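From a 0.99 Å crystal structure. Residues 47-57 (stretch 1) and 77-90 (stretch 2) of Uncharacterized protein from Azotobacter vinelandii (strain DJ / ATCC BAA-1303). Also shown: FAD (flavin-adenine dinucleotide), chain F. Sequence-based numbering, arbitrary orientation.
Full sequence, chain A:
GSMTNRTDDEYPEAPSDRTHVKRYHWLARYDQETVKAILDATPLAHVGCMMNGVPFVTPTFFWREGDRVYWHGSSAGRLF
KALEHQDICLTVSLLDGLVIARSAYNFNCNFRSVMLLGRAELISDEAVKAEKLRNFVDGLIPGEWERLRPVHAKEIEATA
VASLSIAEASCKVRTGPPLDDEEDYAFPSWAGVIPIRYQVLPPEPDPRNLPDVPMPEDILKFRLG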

# COMPACT_ATOMS: atom_id res chain seq x y z
N VAL A 47 -6.93 3.56 3.84
CA VAL A 47 -7.75 4.26 4.84
C VAL A 47 -8.19 3.28 5.91
O VAL A 47 -8.79 2.24 5.59
CB VAL A 47 -8.97 4.94 4.19
CG1 VAL A 47 -9.89 5.53 5.25
CG2 VAL A 47 -8.52 6.00 3.22
N GLY A 48 -7.93 3.63 7.17
CA GLY A 48 -8.35 2.81 8.32
C GLY A 48 -9.64 3.37 8.89
O GLY A 48 -9.75 4.57 9.13
N CYS A 49 -10.60 2.49 9.12
CA CYS A 49 -11.91 2.92 9.61
C CYS A 49 -12.55 1.73 10.31
O CYS A 49 -12.60 0.64 9.74
CB CYS A 49 -12.76 3.42 8.44
SG CYS A 49 -14.31 4.20 8.97
N MET A 50 -13.06 1.95 11.53
CA MET A 50 -13.75 0.89 12.26
C MET A 50 -15.14 0.69 11.68
O MET A 50 -15.95 1.62 11.70
CB MET A 50 -13.85 1.30 13.73
CG MET A 50 -14.80 0.45 14.57
SD MET A 50 -14.25 -1.24 14.72
CE MET A 50 -12.57 -0.90 14.96
N MET A 51 -15.39 -0.50 11.14
CA MET A 51 -16.67 -0.86 10.52
C MET A 51 -16.95 -2.30 10.86
O MET A 51 -16.05 -3.15 10.78
CB MET A 51 -16.61 -0.69 9.00
CG MET A 51 -16.30 0.74 8.57
SD MET A 51 -16.29 1.00 6.79
CE MET A 51 -14.79 0.11 6.30
N ASN A 52 -18.18 -2.59 11.28
CA ASN A 52 -18.55 -3.96 11.58
C ASN A 52 -17.60 -4.61 12.58
O ASN A 52 -17.27 -5.78 12.44
CB ASN A 52 -18.69 -4.78 10.31
CG ASN A 52 -19.47 -6.06 10.52
OD1 ASN A 52 -20.25 -6.20 11.46
ND2 ASN A 52 -19.28 -6.99 9.61
N GLY A 53 -17.12 -3.83 13.54
CA GLY A 53 -16.30 -4.33 14.61
C GLY A 53 -14.84 -4.55 14.26
O GLY A 53 -14.11 -5.09 15.10
N VAL A 54 -14.39 -4.14 13.07
CA VAL A 54 -13.01 -4.36 12.63
C VAL A 54 -12.41 -3.04 12.16
O VAL A 54 -13.06 -2.29 11.45
CB VAL A 54 -12.98 -5.40 11.48
CG1 VAL A 54 -11.61 -5.54 10.83
CG2 VAL A 54 -13.47 -6.75 11.99
N PRO A 55 -11.12 -2.78 12.49
CA PRO A 55 -10.40 -1.63 11.91
C PRO A 55 -9.96 -1.99 10.49
O PRO A 55 -8.80 -2.36 10.24
CB PRO A 55 -9.23 -1.44 12.88
CG PRO A 55 -8.96 -2.81 13.40
CD PRO A 55 -10.32 -3.50 13.50
N PHE A 56 -10.92 -1.93 9.57
CA PHE A 56 -10.65 -2.25 8.19
C PHE A 56 -9.65 -1.30 7.57
O PHE A 56 -9.60 -0.11 7.88
CB PHE A 56 -11.94 -2.18 7.37
CG PHE A 56 -12.75 -3.45 7.44
CD1 PHE A 56 -12.43 -4.52 6.64
CD2 PHE A 56 -13.85 -3.57 8.30
CE1 PHE A 56 -13.13 -5.70 6.70
CE2 PHE A 56 -14.56 -4.74 8.35
CZ PHE A 56 -14.23 -5.82 7.56
N VAL A 57 -8.88 -1.84 6.62
CA VAL A 57 -7.91 -1.08 5.83
C VAL A 57 -8.33 -1.13 4.36
O VAL A 57 -8.22 -2.20 3.72
CB VAL A 57 -6.48 -1.61 5.99
CG1 VAL A 57 -5.52 -0.79 5.16
CG2 VAL A 57 -6.05 -1.64 7.47
N GLY A 77 -21.73 3.91 0.05
CA GLY A 77 -20.67 3.05 0.54
C GLY A 77 -20.53 3.14 2.05
O GLY A 77 -20.67 4.20 2.66
N ARG A 78 -20.22 2.00 2.65
CA ARG A 78 -20.12 1.95 4.12
C ARG A 78 -19.04 2.87 4.66
O ARG A 78 -19.19 3.39 5.78
CB ARG A 78 -19.93 0.51 4.61
CG ARG A 78 -18.64 -0.14 4.19
CD ARG A 78 -18.49 -1.45 4.93
NE ARG A 78 -17.22 -2.07 4.63
CZ ARG A 78 -16.79 -3.13 5.30
NH1 ARG A 78 -17.52 -3.69 6.27
NH2 ARG A 78 -15.60 -3.63 5.04
N LEU A 79 -17.93 3.06 3.94
CA LEU A 79 -16.86 3.91 4.46
C LEU A 79 -17.36 5.33 4.65
O LEU A 79 -17.07 6.01 5.65
CB LEU A 79 -15.68 3.88 3.50
CG LEU A 79 -14.49 4.75 3.87
CD1 LEU A 79 -13.87 4.34 5.18
CD2 LEU A 79 -13.45 4.71 2.77
N PHE A 80 -18.11 5.82 3.67
CA PHE A 80 -18.57 7.20 3.66
C PHE A 80 -19.59 7.45 4.75
O PHE A 80 -19.62 8.53 5.33
CB PHE A 80 -19.05 7.55 2.25
CG PHE A 80 -17.93 7.42 1.26
CD1 PHE A 80 -16.94 8.39 1.20
CD2 PHE A 80 -17.79 6.25 0.50
CE1 PHE A 80 -15.84 8.21 0.39
CE2 PHE A 80 -16.69 6.06 -0.28
CZ PHE A 80 -15.71 7.03 -0.35
N LYS A 81 -20.38 6.45 5.10
CA LYS A 81 -21.23 6.57 6.28
C LYS A 81 -20.42 6.55 7.58
O LYS A 81 -20.62 7.35 8.49
CB LYS A 81 -22.28 5.46 6.28
CG LYS A 81 -23.18 5.55 7.47
CD LYS A 81 -24.28 4.50 7.44
CE LYS A 81 -25.16 4.62 8.69
NZ LYS A 81 -26.27 3.63 8.70
N ALA A 82 -19.46 5.65 7.67
CA ALA A 82 -18.74 5.47 8.92
C ALA A 82 -17.81 6.63 9.25
O ALA A 82 -17.59 6.93 10.43
CB ALA A 82 -17.98 4.15 8.88
N LEU A 83 -17.27 7.31 8.25
CA LEU A 83 -16.25 8.32 8.55
C LEU A 83 -16.85 9.55 9.22
O LEU A 83 -16.11 10.32 9.83
CB LEU A 83 -15.41 8.64 7.32
CG LEU A 83 -16.13 9.27 6.14
CD1 LEU A 83 -16.39 10.76 6.34
CD2 LEU A 83 -15.28 9.10 4.82
N GLU A 84 -18.16 9.74 9.16
CA GLU A 84 -18.69 10.97 9.73
C GLU A 84 -18.61 11.00 11.26
O GLU A 84 -18.68 12.08 11.86
CB GLU A 84 -20.12 11.21 9.22
CG GLU A 84 -20.13 11.56 7.73
CD GLU A 84 -21.44 12.18 7.29
OE1 GLU A 84 -22.44 11.44 7.24
OE2 GLU A 84 -21.45 13.41 7.01
N HIS A 85 -18.47 9.86 11.89
CA HIS A 85 -18.58 9.76 13.34
C HIS A 85 -17.35 9.18 14.03
O HIS A 85 -17.44 8.78 15.19
CB HIS A 85 -19.84 8.97 13.69
CG HIS A 85 -21.08 9.53 13.06
ND1 HIS A 85 -21.57 10.78 13.37
CD2 HIS A 85 -21.91 9.03 12.11
CE1 HIS A 85 -22.65 11.02 12.65
NE2 HIS A 85 -22.88 9.98 11.88
N GLN A 86 -16.20 9.16 13.36
CA GLN A 86 -14.98 8.66 14.00
C GLN A 86 -13.77 9.30 13.35
O GLN A 86 -13.78 9.60 12.16
CB GLN A 86 -14.87 7.14 13.90
CG GLN A 86 -14.68 6.66 12.47
CD GLN A 86 -14.60 5.15 12.42
OE1 GLN A 86 -13.51 4.56 12.62
NE2 GLN A 86 -15.73 4.49 12.23
N ASP A 87 -12.71 9.45 14.14
CA ASP A 87 -11.43 9.85 13.61
C ASP A 87 -10.79 8.64 12.91
O ASP A 87 -10.80 7.52 13.44
CB ASP A 87 -10.49 10.33 14.72
CG ASP A 87 -10.83 11.70 15.27
OD1 ASP A 87 -11.89 12.28 14.92
OD2 ASP A 87 -10.03 12.22 16.09
N ILE A 88 -10.26 8.88 11.72
CA ILE A 88 -9.63 7.85 10.89
C ILE A 88 -8.14 8.09 10.76
O ILE A 88 -7.59 9.11 11.17
CB ILE A 88 -10.32 7.75 9.52
CG1 ILE A 88 -10.18 9.06 8.74
CG2 ILE A 88 -11.76 7.27 9.67
CD1 ILE A 88 -10.55 8.97 7.27
N CYS A 89 -7.48 7.11 10.13
CA CYS A 89 -6.09 7.21 9.72
C CYS A 89 -6.05 6.97 8.22
O CYS A 89 -6.53 5.95 7.76
CB CYS A 89 -5.25 6.15 10.43
SG CYS A 89 -3.49 6.10 9.96
N LEU A 90 -5.42 7.88 7.48
CA LEU A 90 -5.17 7.69 6.05
C LEU A 90 -3.66 7.58 5.89
O LEU A 90 -2.92 8.53 6.21
CB LEU A 90 -5.78 8.85 5.26
CG LEU A 90 -5.72 8.73 3.74
CD1 LEU A 90 -6.83 9.55 3.10
CD2 LEU A 90 -4.34 9.16 3.20
PA FAD F . -17.96 -3.93 0.85
O1A FAD F . -18.24 -4.76 -0.33
O2A FAD F . -19.09 -3.31 1.57
O5B FAD F . -17.06 -4.73 1.88
C5B FAD F . -17.50 -6.02 2.36
C4B FAD F . -16.33 -6.93 2.48
O4B FAD F . -15.71 -7.12 1.18
C3B FAD F . -15.18 -6.42 3.35
O3B FAD F . -15.44 -6.57 4.74
C2B FAD F . -14.00 -7.24 2.82
O2B FAD F . -14.00 -8.53 3.42
C1B FAD F . -14.33 -7.37 1.33
N9A FAD F . -13.60 -6.38 0.51
C8A FAD F . -13.97 -5.10 0.24
N7A FAD F . -13.08 -4.44 -0.46
C5A FAD F . -12.06 -5.36 -0.66
C6A FAD F . -10.82 -5.27 -1.33
N6A FAD F . -10.35 -4.16 -1.93
N1A FAD F . -10.02 -6.37 -1.31
C2A FAD F . -10.45 -7.47 -0.69
N3A FAD F . -11.60 -7.66 -0.03
C4A FAD F . -12.36 -6.56 -0.06
N1 FAD F . -12.67 2.06 -4.14
C2 FAD F . -13.23 3.30 -4.30
O2 FAD F . -14.39 3.52 -3.97
N3 FAD F . -12.49 4.32 -4.81
C4 FAD F . -11.17 4.23 -5.21
O4 FAD F . -10.55 5.22 -5.60
C4X FAD F . -10.60 2.90 -5.10
N5 FAD F . -9.35 2.71 -5.51
C5X FAD F . -8.78 1.45 -5.29
C6 FAD F . -7.44 1.24 -5.65
C7 FAD F . -6.83 0.01 -5.44
C7M FAD F . -5.40 -0.20 -5.86
C8 FAD F . -7.57 -1.04 -4.88
C8M FAD F . -6.95 -2.38 -4.59
C9 FAD F . -8.92 -0.84 -4.55
C9A FAD F . -9.53 0.39 -4.76
N10 FAD F . -10.89 0.62 -4.45
C10 FAD F . -11.42 1.88 -4.54
C1' FAD F . -11.76 -0.43 -3.90
C2' FAD F . -11.82 -0.40 -2.37
O2' FAD F . -10.66 -1.01 -1.83
C3' FAD F . -13.05 -1.14 -1.86
O3' FAD F . -13.02 -2.48 -2.34
C4' FAD F . -14.37 -0.50 -2.27
O4' FAD F . -14.34 0.90 -1.99
C5' FAD F . -15.55 -1.15 -1.58
O5' FAD F . -15.35 -1.05 -0.15
P FAD F . -16.54 -1.33 0.83
O1P FAD F . -17.71 -0.42 0.54
O2P FAD F . -15.97 -1.33 2.22
O3P FAD F . -16.92 -2.82 0.42
O HOH W 1 -17.75 -6.51 7.16

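The centre of the contact is apolar and lies where the helix that begins at Arg 78 crosses strand 47-51, at 82° with axes 8.9 Å apart. Leu 79 and Ala 82 meet the strand there. Cys 49 CB packs 3.6 Å from Leu 79 CD1. Cys 49 SG lies 3.7 Å from Ala 82 CB and 4.1 Å from Ile 88 CG2, so one small side chain touches both the helix and the strand that follows it. Met 51 lies along the helix. Its CG is 3.8 Å from Ala 82 CB, and its SD is 3.8 Å from Leu 79 CA. The methyl of Ala 82 points toward the strand and touches both Cys 49 and Met 51; the CA atoms of Met 51 and Ala 82 are 6.8 Å apart.

Val 47 extends the apolar layer. Its CG1 is 4.0 Å from Ile 88 CD1 and 4.2 Å from Leu 79 CD1. Its CG2 is 3.9 Å from Leu 90 CD1. These branched side chains are buried. In all, the two stretches cover 636 Å² of each other's surface, both sides summed.

Beside this layer the strands pair antiparallel. Val 47 faces Leu 90 in a non-hydrogen-bonded pair, and Gly 48 faces Cys 89 in a hydrogen-bonded one. Gly 48 N donates to Cys 89 O at 2.8 Å, and the bond is nearly straight at 176°.

Further along, a side chain takes over the pairing. Gln 86 reaches the backbone of Met 50 with its amide. Met 50 N donates to Gln 86 OE1 at 2.9 Å, and Gln 86 NE2 donates to Met 50 O at 2.9 Å. A carboxamide suits this place because it carries both a donor and an acceptor.

The polar edge is built around Arg 78. Its guanidinium lies over one face of the Phe 56 ring in a cation-pi contact, with Arg 78 CZ 4.2 Å from the ring centroid. The methyl of Met 51 covers one face of the guanidinium, Met 51 CE lying 3.7 Å from Arg 78 NE; FAD O5B lies over the opposite face. Arg 78 NE donates to FAD O2P at 2.8 Å, placing the positive charge beside a phosphate. Arg 78 NH2 makes a weak hydrogen bond to FAD O3B at 3.0 Å. At the outer margin, water 1 accepts from Arg 78 NH1 at 3.0 Å and from Asn 52 ND2 at 2.9 Å, linking the turn to the helix.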